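Long-range contact in ribosomal RNA small subunit methyltransferase E (Legionella pneumophila, PDB 5O95), which probably methylates the N3 position of a specific uridine in 16S rRNA, using S-adenosyl-L-methionine as methyl donor: residues B[92-97]-B[226-231]. Residues are numbered along the deposited sequence; the frame is centred on the assembly and turned at random. Where two conformers were deposited one is given.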
loop_
_atom_site.group_PDB
_atom_site.type_symbol
_atom_site.label_atom_id
_atom_site.label_comp_id
_atom_site.label_asym_id
_atom_site.label_seq_id
_atom_site.Cartn_x
_atom_site.Cartn_y
_atom_site.Cartn_z
ATOM N N GLY B 92 14.252 5.711 -7.329
ATOM C CA GLY B 92 13.766 4.373 -7.615
ATOM C C GLY B 92 12.437 4.403 -8.359
ATOM O O GLY B 92 12.147 5.313 -9.146
ATOM N N GLU B 93 11.595 3.407 -8.072
ATOM C CA GLU B 93 10.317 3.247 -8.759
ATOM C C GLU B 93 9.133 3.423 -7.809
ATOM O O GLU B 93 8.041 2.892 -8.035
ATOM C CB GLU B 93 10.263 1.928 -9.524
ATOM C CG GLU B 93 11.186 1.902 -10.736
ATOM C CD GLU B 93 10.857 0.776 -11.699
ATOM O OE1 GLU B 93 10.396 -0.291 -11.240
ATOM O OE2 GLU B 93 11.050 0.963 -12.918
ATOM N N ARG B 94 9.324 4.217 -6.757
ATOM C CA ARG B 94 8.244 4.455 -5.804
ATOM C C ARG B 94 7.063 5.156 -6.465
ATOM O O ARG B 94 5.900 4.855 -6.155
ATOM C CB ARG B 94 8.787 5.271 -4.624
ATOM C CG ARG B 94 9.818 4.530 -3.795
ATOM C CD ARG B 94 10.710 5.491 -3.031
ATOM N NE ARG B 94 11.610 4.797 -2.105
ATOM C CZ ARG B 94 12.742 4.204 -2.467
ATOM N NH1 ARG B 94 13.494 3.594 -1.557
ATOM N NH2 ARG B 94 13.122 4.215 -3.740
ATOM N N MET B 95 7.330 6.060 -7.416
ATOM C CA MET B 95 6.224 6.776 -8.037
ATOM C C MET B 95 5.364 5.832 -8.850
ATOM O O MET B 95 4.138 5.980 -8.886
ATOM C CB MET B 95 6.738 7.892 -8.937
ATOM C CG MET B 95 5.644 8.802 -9.461
ATOM S SD MET B 95 4.790 9.725 -8.159
ATOM C CE MET B 95 5.629 11.309 -8.317
ATOM N N GLU B 96 5.985 4.835 -9.483
ATOM C CA GLU B 96 5.197 3.897 -10.285
ATOM C C GLU B 96 4.211 3.145 -9.404
ATOM O O GLU B 96 3.065 2.907 -9.794
ATOM C CB GLU B 96 6.140 2.937 -11.009
ATOM C CG GLU B 96 6.890 3.553 -12.224
ATOM C CD GLU B 96 7.950 4.613 -11.907
ATOM O OE1 GLU B 96 8.414 4.737 -10.753
ATOM O OE2 GLU B 96 8.354 5.325 -12.855
ATOM N N MET B 97 4.622 2.805 -8.190
ATOM C CA MET B 97 3.719 2.157 -7.248
ATOM C C MET B 97 2.594 3.098 -6.843
ATOM O O MET B 97 1.418 2.695 -6.811
ATOM C CB MET B 97 4.542 1.713 -6.031
ATOM C CG MET B 97 3.950 0.565 -5.269
ATOM S SD MET B 97 3.847 1.016 -3.547
ATOM C CE MET B 97 2.625 2.298 -3.668
ATOM N N ARG B 226 7.144 5.049 4.839
ATOM C CA ARG B 226 7.715 5.331 3.526
ATOM C C ARG B 226 6.761 6.199 2.701
ATOM O O ARG B 226 5.542 6.163 2.886
ATOM C CB ARG B 226 8.023 4.016 2.812
ATOM C CG ARG B 226 9.183 3.281 3.402
ATOM C CD ARG B 226 9.395 1.943 2.709
ATOM N NE ARG B 226 10.606 1.292 3.207
ATOM C CZ ARG B 226 11.838 1.604 2.812
ATOM N NH1 ARG B 226 12.029 2.566 1.916
ATOM N NH2 ARG B 226 12.881 0.962 3.324
ATOM N N THR B 227 7.319 7.002 1.788
ATOM C CA THR B 227 6.484 7.940 1.039
ATOM C C THR B 227 5.392 7.227 0.252
ATOM O O THR B 227 4.253 7.698 0.211
ATOM C CB THR B 227 7.331 8.828 0.126
ATOM O OG1 THR B 227 8.298 8.028 -0.568
ATOM C CG2 THR B 227 8.026 9.896 0.953
ATOM N N GLU B 228 5.711 6.077 -0.350
ATOM C CA GLU B 228 4.692 5.368 -1.111
ATOM C C GLU B 228 3.661 4.750 -0.190
ATOM O O GLU B 228 2.474 4.721 -0.527
ATOM C CB GLU B 228 5.309 4.330 -2.057
ATOM C CG GLU B 228 5.848 3.062 -1.416
ATOM C CD GLU B 228 7.266 3.199 -0.877
ATOM O OE1 GLU B 228 7.798 4.324 -0.830
ATOM O OE2 GLU B 228 7.850 2.163 -0.503
ATOM N N THR B 229 4.076 4.300 0.997
ATOM C CA THR B 229 3.084 3.808 1.945
ATOM C C THR B 229 2.180 4.940 2.390
ATOM O O THR B 229 0.963 4.761 2.511
ATOM C CB THR B 229 3.805 3.240 3.164
ATOM O OG1 THR B 229 4.766 2.275 2.746
ATOM C CG2 THR B 229 2.786 2.550 4.093
ATOM N N ALA B 230 2.764 6.103 2.661
ATOM C CA ALA B 230 2.012 7.250 3.138
ATOM C C ALA B 230 0.927 7.649 2.154
ATOM O O ALA B 230 -0.188 7.969 2.564
ATOM C CB ALA B 230 2.945 8.437 3.380
ATOM N N ALA B 231 1.260 7.712 0.863
ATOM C CA ALA B 231 0.247 8.024 -0.138
ATOM C C ALA B 231 -0.932 7.079 -0.041
ATOM O O ALA B 231 -2.089 7.513 -0.027
ATOM C CB ALA B 231 0.855 7.952 -1.537
HETATM O O HOH W 1 10.483 4.410 0.321
#
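Glu-228 packs between Met-97 and Arg-94 where the first turns of helices 94-104 and 227-242 come together. The tight part is nonpolar: the bent Met-97 chain brings SD to 3.6 Å from CG of Glu-228 and CE to 3.7 Å from its CB, the two side chains running at about a right angle. CG of Glu-228 sits between the backbone N and the carbonyl carbon (chi1 74°), and the bend at chi2 then turns the carboxylate across the aliphatic part of Arg-94, where OE1 of Glu-228 lies 3.6 Å from CG of Arg-94.

Toward the helix starts the fit is looser and runs through water. The extended arm of Arg-94 carries its guanidinium past the carboxylate, the two planes 86° apart; NE of Arg-94 is 4.0 Å from OE1 of Glu-228, beyond a salt bridge. A single water fills in: it accepts from NE of Arg-94 at 2.7 Å and from NH1 of Arg-226 at 2.9 Å, and donates to OE1 of Glu-228. This shared water and the nearby carboxylate probably ease the repulsion between the two guanidiniums, whose NH1 atoms lie 3.9 Å apart. NH2 of Arg-94 hydrogen-bonds back to Lys-91 O, while OE2 of Glu-228 makes a salt bridge with Lys-101 of the second subunit, whose Met-97 also packs on Met-97 here. Thr-227 binds S-adenosyl-L-methionine in this protein, though none is bound to this chain here. The contact thus joins two helices at the dimer interface of the SPOUT fold, whose C-terminal trefoil knot forms the cofactor site.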